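PDB 3NYI: fat acid-binding protein from Eubacterium ventriosum, which probably binds long-chain fatty acids as a member of the DegV family, and is found here with stearic acid bound between its two lobes. Local coordinates for residues N127-R140 / D265-A277. Sequence-based numbering, arbitrary orientation.
Sequences NTVTQALLIDQFVR and DSETNVAIGIVSA. With STE (stearic acid), chain C.
T128, V129 and A132 of helix 128-143 meet T268, V270 and I272 in a buried contact between the helix and the edge of a sheet, next to the stearic acid. DegV proteins have two lobes with the lipid between them; here strand 270-271, at the margin of the sheet that includes strand 236-242, runs along the helix and leads into helix 274-280. V270 supplies the apolar middle: CG1 lies 4.2 Å from A132 CB, while CG2 faces V129 CB and the hydroxyl of T128, whose hydrogen bond goes to D14. T268 crosses the side chains of L133 and D136 at about a right angle. Its CG2, anti to the carbonyl carbon, is thereby turned to the helix, 3.6 Å from D136 CB, and its OG1 lies beside L133 CD2 and bonds to S239. At the lipid end, N127 ND2 donates a bent hydrogen bond of 2.9 Å to S276 OG, which sits 33° out of the amide plane. The same ND2 lies 3.3 Å from C12 of the stearic acid, and T128 CG2, V129 CG1 and I272 CD1 touch its tail near C14, C18 and C17. At the far end, R140 NH2 makes a salt bridge to D265 OD1 at 2.7 Å and R140 NE another to D136 OD2 at 2.8 Å; both oxygens lie near the guanidinium plane, yet each is approached from above its carboxylate plane. A water links D136 OD2, R140 NH2 and T268 OG1, and Y19 holds D136 OD1. A leucine in place of R140 would probably leave the D136 and D265 carboxylates without their shared positive partner. Chemically the contact is graded, from a charged, water-bridged network through an apolar centre to an amide-hydroxyl bond, consistent with one interface both tying helix to sheet edge and walling the fatty-acid tail.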
ATOM      1  N   ASN A 127       0.948   2.798  -1.833  1.00 19.48           N
ATOM      2  CA  ASN A 127      -0.122   2.260  -0.992  1.00 18.33           C
ATOM      3  C   ASN A 127      -0.006   0.754  -1.078  1.00 21.94           C
ATOM      4  O   ASN A 127       0.595   0.220  -2.034  1.00 19.75           O
ATOM      5  CB  ASN A 127      -1.488   2.711  -1.525  1.00 20.71           C
ATOM      6  CG  ASN A 127      -2.648   2.244  -0.668  1.00 19.61           C
ATOM      7  OD1 ASN A 127      -2.481   1.906   0.512  1.00 21.93           O
ATOM      8  ND2 ASN A 127      -3.844   2.200  -1.272  1.00 17.73           N
ATOM      9  N   THR A 128      -0.563   0.068  -0.086  1.00 18.36           N
ATOM     10  CA  THR A 128      -0.632  -1.393  -0.088  1.00 22.29           C
ATOM     11  C   THR A 128       0.636  -2.035  -0.705  1.00 20.49           C
ATOM     12  O   THR A 128       1.749  -1.768  -0.219  1.00 19.94           O
ATOM     13  CB  THR A 128      -2.006  -1.928  -0.671  1.00 27.10           C
ATOM     14  OG1 THR A 128      -2.046  -3.363  -0.636  1.00 30.10           O
ATOM     15  CG2 THR A 128      -2.297  -1.404  -2.108  1.00 24.32           C
ATOM     16  N   VAL A 129       0.482  -2.870  -1.735  1.00 19.19           N
ATOM     17  CA  VAL A 129       1.623  -3.649  -2.252  1.00 21.37           C
ATOM     18  C   VAL A 129       2.902  -2.813  -2.537  1.00 17.71           C
ATOM     19  O   VAL A 129       4.004  -3.262  -2.230  1.00 19.13           O
ATOM     20  CB  VAL A 129       1.234  -4.559  -3.467  1.00 22.52           C
ATOM     21  CG1 VAL A 129       0.854  -3.712  -4.690  1.00 20.86           C
ATOM     22  CG2 VAL A 129       2.368  -5.575  -3.815  1.00 19.12           C
ATOM     23  N   THR A 130       2.766  -1.618  -3.121  1.00 18.60           N
ATOM     24  CA  THR A 130       3.962  -0.847  -3.454  1.00 22.78           C
ATOM     25  C   THR A 130       4.521  -0.142  -2.231  1.00 19.31           C
ATOM     26  O   THR A 130       5.683   0.162  -2.185  1.00 18.29           O
ATOM     27  CB  THR A 130       3.765   0.187  -4.594  1.00 16.24           C
ATOM     28  OG1 THR A 130       2.495   0.827  -4.454  1.00 17.62           O
ATOM     29  CG2 THR A 130       3.867  -0.484  -6.004  1.00 22.11           C
ATOM     30  N   GLN A 131       3.677   0.150  -1.242  1.00 18.65           N
ATOM     31  CA  GLN A 131       4.198   0.655  -0.004  1.00 16.73           C
ATOM     32  C   GLN A 131       4.980  -0.461   0.676  1.00 17.67           C
ATOM     33  O   GLN A 131       6.057  -0.218   1.210  1.00 17.45           O
ATOM     34  CB  GLN A 131       3.062   1.155   0.913  1.00 14.79           C
ATOM     35  CG  GLN A 131       3.556   1.964   2.109  1.00 16.50           C
ATOM     36  CD  GLN A 131       2.371   2.551   2.868  1.00 24.95           C
ATOM     37  OE1 GLN A 131       1.285   2.702   2.302  1.00 21.22           O
ATOM     38  NE2 GLN A 131       2.566   2.868   4.146  1.00 19.89           N
ATOM     39  N   ALA A 132       4.448  -1.685   0.653  1.00 16.87           N
ATOM     40  CA  ALA A 132       5.190  -2.838   1.187  1.00 18.48           C
ATOM     41  C   ALA A 132       6.522  -3.079   0.430  1.00 21.01           C
ATOM     42  O   ALA A 132       7.576  -3.321   1.047  1.00 18.91           O
ATOM     43  CB  ALA A 132       4.317  -4.087   1.146  1.00 17.07           C
ATOM     44  N   LEU A 133       6.474  -2.993  -0.895  1.00 19.71           N
ATOM     45  CA  LEU A 133       7.701  -3.149  -1.712  1.00 21.25           C
ATOM     46  C   LEU A 133       8.756  -2.094  -1.387  1.00 22.34           C
ATOM     47  O   LEU A 133       9.949  -2.401  -1.322  1.00 22.87           O
ATOM     48  CB  LEU A 133       7.365  -3.094  -3.208  1.00 18.56           C
ATOM     49  CG  LEU A 133       6.672  -4.356  -3.727  1.00 22.44           C
ATOM     50  CD1 LEU A 133       6.100  -4.131  -5.123  1.00 24.39           C
ATOM     51  CD2 LEU A 133       7.661  -5.546  -3.713  1.00 23.73           C
ATOM     52  N   LEU A 134       8.322  -0.845  -1.191  1.00 20.06           N
ATOM     53  CA  LEU A 134       9.270   0.213  -0.868  1.00 18.67           C
ATOM     54  C   LEU A 134       9.892  -0.006   0.507  1.00 22.53           C
ATOM     55  O   LEU A 134      11.099   0.111   0.676  1.00 21.22           O
ATOM     56  CB  LEU A 134       8.612   1.597  -0.928  1.00 21.49           C
ATOM     57  CG  LEU A 134       9.567   2.762  -0.644  1.00 22.39           C
ATOM     58  CD1 LEU A 134      10.565   2.941  -1.804  1.00 17.10           C
ATOM     59  CD2 LEU A 134       8.790   4.062  -0.401  1.00 21.98           C
ATOM     60  N   ILE A 135       9.063  -0.306   1.503  1.00 20.76           N
ATOM     61  CA  ILE A 135       9.591  -0.577   2.818  1.00 19.03           C
ATOM     62  C   ILE A 135      10.595  -1.722   2.756  1.00 21.07           C
ATOM     63  O   ILE A 135      11.677  -1.657   3.333  1.00 23.53           O
ATOM     64  CB  ILE A 135       8.468  -0.918   3.802  1.00 17.02           C
ATOM     65  CG1 ILE A 135       7.663   0.349   4.099  1.00 17.10           C
ATOM     66  CG2 ILE A 135       9.056  -1.463   5.072  1.00 21.72           C
ATOM     67  CD1 ILE A 135       6.264   0.069   4.738  1.00 19.96           C
ATOM     68  N   ASP A 136      10.231  -2.764   2.031  1.00 22.53           N
ATOM     69  CA  ASP A 136      11.117  -3.914   1.879  1.00 24.01           C
ATOM     70  C   ASP A 136      12.446  -3.570   1.185  1.00 26.53           C
ATOM     71  O   ASP A 136      13.492  -4.092   1.560  1.00 25.39           O
ATOM     72  CB  ASP A 136      10.397  -5.065   1.165  1.00 21.22           C
ATOM     73  CG  ASP A 136      11.247  -6.324   1.099  1.00 29.62           C
ATOM     74  OD1 ASP A 136      11.635  -6.839   2.173  1.00 30.16           O
ATOM     75  OD2 ASP A 136      11.547  -6.762  -0.030  1.00 38.96           O
ATOM     76  N   GLN A 137      12.425  -2.685   0.195  1.00 24.38           N
ATOM     77  CA  GLN A 137      13.693  -2.249  -0.393  1.00 23.24           C
ATOM     78  C   GLN A 137      14.535  -1.559   0.678  1.00 27.04           C
ATOM     79  O   GLN A 137      15.735  -1.771   0.759  1.00 25.36           O
ATOM     80  CB  GLN A 137      13.480  -1.326  -1.592  1.00 24.32           C
ATOM     81  CG  GLN A 137      13.010  -2.050  -2.852  1.00 24.08           C
ATOM     82  CD  GLN A 137      14.051  -3.043  -3.367  1.00 27.22           C
ATOM     83  OE1 GLN A 137      15.213  -2.692  -3.536  1.00 30.29           O
ATOM     84  NE2 GLN A 137      13.634  -4.290  -3.597  1.00 24.55           N
ATOM     85  N   PHE A 138      13.896  -0.751   1.524  1.00 25.38           N
ATOM     86  CA  PHE A 138      14.608  -0.061   2.592  1.00 24.34           C
ATOM     87  C   PHE A 138      15.166  -1.056   3.607  1.00 24.68           C
ATOM     88  O   PHE A 138      16.315  -0.947   4.022  1.00 26.11           O
ATOM     89  CB  PHE A 138      13.683   0.948   3.304  1.00 24.32           C
ATOM     90  CG  PHE A 138      14.427   2.077   3.942  1.00 35.32           C
ATOM     91  CD1 PHE A 138      14.835   3.163   3.180  1.00 40.14           C
ATOM     92  CD2 PHE A 138      14.748   2.043   5.292  1.00 43.67           C
ATOM     93  CE1 PHE A 138      15.546   4.198   3.747  1.00 43.55           C
ATOM     94  CE2 PHE A 138      15.457   3.079   5.874  1.00 49.07           C
ATOM     95  CZ  PHE A 138      15.855   4.160   5.100  1.00 51.33           C
ATOM     96  N   VAL A 139      14.342  -2.023   4.006  1.00 23.20           N
ATOM     97  CA  VAL A 139      14.785  -3.087   4.907  1.00 28.45           C
ATOM     98  C   VAL A 139      15.986  -3.830   4.315  1.00 33.04           C
ATOM     99  O   VAL A 139      16.965  -4.108   5.014  1.00 36.77           O
ATOM    100  CB  VAL A 139      13.651  -4.089   5.215  1.00 27.47           C
ATOM    101  CG1 VAL A 139      14.212  -5.352   5.884  1.00 32.83           C
ATOM    102  CG2 VAL A 139      12.572  -3.428   6.083  1.00 26.93           C
ATOM    103  N   ARG A 140      15.910  -4.134   3.025  1.00 33.21           N
ATOM    104  CA  ARG A 140      17.022  -4.791   2.324  1.00 36.25           C
ATOM    105  C   ARG A 140      18.310  -3.972   2.380  1.00 36.14           C
ATOM    106  O   ARG A 140      19.377  -4.495   2.717  1.00 32.86           O
ATOM    107  CB  ARG A 140      16.663  -5.067   0.870  1.00 33.95           C
ATOM    108  CG  ARG A 140      15.598  -6.123   0.666  1.00 38.82           C
ATOM    109  CD  ARG A 140      15.207  -6.200  -0.802  1.00 40.09           C
ATOM    110  NE  ARG A 140      14.115  -7.145  -1.023  1.00 38.68           N
ATOM    111  CZ  ARG A 140      14.149  -8.111  -1.933  1.00 44.00           C
ATOM    112  NH1 ARG A 140      15.217  -8.255  -2.717  1.00 35.86           N
ATOM    113  NH2 ARG A 140      13.115  -8.931  -2.062  1.00 39.31           N
ATOM    114  N   ASP A 265       8.152 -12.235  -5.480  1.00 28.35           N
ATOM    115  CA  ASP A 265       8.785 -12.153  -4.175  1.00 35.28           C
ATOM    116  C   ASP A 265       7.700 -12.288  -3.125  1.00 38.10           C
ATOM    117  O   ASP A 265       6.976 -11.339  -2.844  1.00 32.95           O
ATOM    118  CB  ASP A 265       9.570 -10.856  -4.010  1.00 39.66           C
ATOM    119  CG  ASP A 265      11.032 -11.018  -4.400  1.00 56.76           C
ATOM    120  OD1 ASP A 265      11.904 -10.842  -3.518  1.00 62.46           O
ATOM    121  OD2 ASP A 265      11.304 -11.350  -5.581  1.00 49.07           O
ATOM    122  N   SER A 266       7.584 -13.483  -2.556  1.00 31.12           N
ATOM    123  CA  SER A 266       6.414 -13.824  -1.760  1.00 32.37           C
ATOM    124  C   SER A 266       6.344 -13.073  -0.440  1.00 34.10           C
ATOM    125  O   SER A 266       5.261 -12.910   0.126  1.00 36.00           O
ATOM    126  CB  SER A 266       6.350 -15.339  -1.529  1.00 37.01           C
ATOM    127  OG  SER A 266       7.549 -15.798  -0.944  1.00 39.93           O
ATOM    128  N   GLU A 267       7.489 -12.615   0.056  1.00 30.12           N
ATOM    129  CA  GLU A 267       7.502 -11.890   1.323  1.00 33.58           C
ATOM    130  C   GLU A 267       6.609 -10.655   1.272  1.00 27.64           C
ATOM    131  O   GLU A 267       6.015 -10.267   2.282  1.00 24.27           O
ATOM    132  CB  GLU A 267       8.924 -11.475   1.711  1.00 37.73           C
ATOM    133  CG  GLU A 267       9.664 -12.478   2.572  1.00 53.31           C
ATOM    134  CD  GLU A 267      10.770 -11.823   3.395  1.00 66.26           C
ATOM    135  OE1 GLU A 267      10.729 -11.938   4.638  1.00 64.15           O
ATOM    136  OE2 GLU A 267      11.669 -11.183   2.800  1.00 72.03           O
ATOM    137  N   THR A 268       6.516 -10.048   0.091  1.00 25.99           N
ATOM    138  CA  THR A 268       5.760  -8.802  -0.072  1.00 27.69           C
ATOM    139  C   THR A 268       4.444  -8.951  -0.833  1.00 26.93           C
ATOM    140  O   THR A 268       3.828  -7.959  -1.212  1.00 30.01           O
ATOM    141  CB  THR A 268       6.618  -7.683  -0.697  1.00 26.80           C
ATOM    142  OG1 THR A 268       7.418  -8.221  -1.764  1.00 27.10           O
ATOM    143  CG2 THR A 268       7.546  -7.079   0.374  1.00 25.89           C
ATOM    144  N   ASN A 269       4.011 -10.187  -1.061  1.00 25.16           N
ATOM    145  CA  ASN A 269       2.632 -10.420  -1.462  1.00 24.22           C
ATOM    146  C   ASN A 269       1.772  -9.914  -0.305  1.00 26.93           C
ATOM    147  O   ASN A 269       2.178 -10.015   0.844  1.00 24.67           O
ATOM    148  CB  ASN A 269       2.358 -11.917  -1.662  1.00 27.29           C
ATOM    149  CG  ASN A 269       2.966 -12.458  -2.943  1.00 32.58           C
ATOM    150  OD1 ASN A 269       3.394 -11.689  -3.806  1.00 22.10           O
ATOM    151  ND2 ASN A 269       3.004 -13.787  -3.075  1.00 31.38           N
ATOM    152  N   VAL A 270       0.602  -9.368  -0.591  1.00 25.28           N
ATOM    153  CA  VAL A 270      -0.243  -8.881   0.501  1.00 22.44           C
ATOM    154  C   VAL A 270      -1.692  -9.301   0.369  1.00 26.29           C
ATOM    155  O   VAL A 270      -2.232  -9.397  -0.734  1.00 25.61           O
ATOM    156  CB  VAL A 270      -0.196  -7.347   0.620  1.00 22.56           C
ATOM    157  CG1 VAL A 270       1.205  -6.881   1.019  1.00 26.51           C
ATOM    158  CG2 VAL A 270      -0.674  -6.679  -0.688  1.00 24.21           C
ATOM    159  N   ALA A 271      -2.324  -9.546   1.512  1.00 27.45           N
ATOM    160  CA  ALA A 271      -3.769  -9.581   1.570  1.00 26.13           C
ATOM    161  C   ALA A 271      -4.165  -8.116   1.703  1.00 25.05           C
ATOM    162  O   ALA A 271      -3.912  -7.487   2.735  1.00 30.47           O
ATOM    163  CB  ALA A 271      -4.236 -10.379   2.785  1.00 27.14           C
ATOM    164  N   ILE A 272      -4.751  -7.563   0.650  1.00 23.96           N
ATOM    165  CA  ILE A 272      -5.013  -6.126   0.606  1.00 19.12           C
ATOM    166  C   ILE A 272      -5.820  -5.741   1.845  1.00 22.65           C
ATOM    167  O   ILE A 272      -6.813  -6.397   2.183  1.00 27.55           O
ATOM    168  CB  ILE A 272      -5.733  -5.750  -0.672  1.00 19.51           C
ATOM    169  CG1 ILE A 272      -4.816  -6.048  -1.873  1.00 24.60           C
ATOM    170  CG2 ILE A 272      -6.133  -4.278  -0.658  1.00 20.18           C
ATOM    171  CD1 ILE A 272      -5.545  -6.003  -3.192  1.00 23.38           C
ATOM    172  N   GLY A 273      -5.365  -4.713   2.545  1.00 22.03           N
ATOM    173  CA  GLY A 273      -5.941  -4.396   3.841  1.00 23.58           C
ATOM    174  C   GLY A 273      -7.162  -3.512   3.818  1.00 25.57           C
ATOM    175  O   GLY A 273      -7.600  -3.038   2.769  1.00 23.90           O
ATOM    176  N   ILE A 274      -7.701  -3.298   5.017  1.00 23.74           N
ATOM    177  CA  ILE A 274      -8.849  -2.448   5.259  1.00 24.07           C
ATOM    178  C   ILE A 274      -8.728  -1.053   4.663  1.00 25.27           C
ATOM    179  O   ILE A 274      -9.674  -0.557   4.053  1.00 23.40           O
ATOM    180  CB  ILE A 274      -9.060  -2.336   6.782  1.00 24.77           C
ATOM    181  CG1 ILE A 274      -9.524  -3.694   7.328  1.00 23.58           C
ATOM    182  CG2 ILE A 274     -10.042  -1.218   7.112  1.00 28.30           C
ATOM    183  CD1 ILE A 274      -9.704  -3.731   8.869  1.00 27.05           C
ATOM    184  N   VAL A 275      -7.578  -0.409   4.839  1.00 20.90           N
ATOM    185  CA  VAL A 275      -7.404   0.954   4.305  1.00 20.24           C
ATOM    186  C   VAL A 275      -7.766   1.029   2.801  1.00 24.73           C
ATOM    187  O   VAL A 275      -8.518   1.907   2.371  1.00 24.57           O
ATOM    188  CB  VAL A 275      -5.969   1.484   4.523  1.00 24.32           C
ATOM    189  CG1 VAL A 275      -5.785   2.838   3.820  1.00 20.64           C
ATOM    190  CG2 VAL A 275      -5.658   1.583   6.013  1.00 22.76           C
ATOM    191  N   SER A 276      -7.228   0.120   2.000  1.00 21.11           N
ATOM    192  CA  SER A 276      -7.552   0.121   0.578  1.00 21.95           C
ATOM    193  C   SER A 276      -8.938  -0.425   0.285  1.00 26.11           C
ATOM    194  O   SER A 276      -9.665   0.108  -0.565  1.00 22.90           O
ATOM    195  CB  SER A 276      -6.521  -0.686  -0.231  1.00 20.30           C
ATOM    196  OG  SER A 276      -5.256  -0.069  -0.186  1.00 21.51           O
ATOM    197  N   ALA A 277      -9.309  -1.497   0.979  1.00 24.83           N
ATOM    198  CA  ALA A 277     -10.564  -2.171   0.667  1.00 26.91           C
ATOM    199  C   ALA A 277     -11.792  -1.293   0.901  1.00 29.29           C
ATOM    200  O   ALA A 277     -12.784  -1.413   0.186  1.00 25.38           O
ATOM    201  CB  ALA A 277     -10.681  -3.492   1.439  1.00 21.12           C
TER
HETATM  202  C1  STE C 301      -7.707   8.055   5.352  1.00 31.98           C
HETATM  203  O1  STE C 301      -6.966   8.962   5.579  1.00 27.25           O
HETATM  204  O2  STE C 301      -8.859   8.147   5.661  1.00 30.53           O
HETATM  205  C2  STE C 301      -7.228   6.882   4.465  1.00 23.87           C
HETATM  206  C3  STE C 301      -7.714   7.069   3.006  1.00 20.47           C
HETATM  207  C4  STE C 301      -7.325   5.834   2.155  1.00 21.29           C
HETATM  208  C5  STE C 301      -7.572   6.092   0.651  1.00 22.03           C
HETATM  209  C6  STE C 301      -7.228   4.823  -0.163  1.00 20.91           C
HETATM  210  C7  STE C 301      -7.561   5.015  -1.665  1.00 20.93           C
HETATM  211  C8  STE C 301      -7.048   3.775  -2.441  1.00 22.96           C
HETATM  212  C9  STE C 301      -7.370   3.886  -3.949  1.00 23.43           C
HETATM  213  C10 STE C 301      -6.915   2.579  -4.654  1.00 26.88           C
HETATM  214  C11 STE C 301      -5.394   2.618  -4.815  1.00 23.16           C
HETATM  215  C12 STE C 301      -4.643   1.357  -4.324  1.00 23.79           C
HETATM  216  C13 STE C 301      -5.480   0.068  -4.302  1.00 26.16           C
HETATM  217  C14 STE C 301      -4.604  -1.038  -4.952  1.00 23.51           C
HETATM  218  C15 STE C 301      -5.157  -2.447  -4.635  1.00 20.19           C
HETATM  219  C16 STE C 301      -4.490  -3.464  -5.593  1.00 24.74           C
HETATM  220  C17 STE C 301      -3.158  -3.956  -4.986  1.00 22.18           C
HETATM  221  C18 STE C 301      -2.554  -5.099  -5.835  1.00 23.96           C
HETATM  222  O   HOH W   1      10.035  -8.299  -1.623  1.00 42.58           O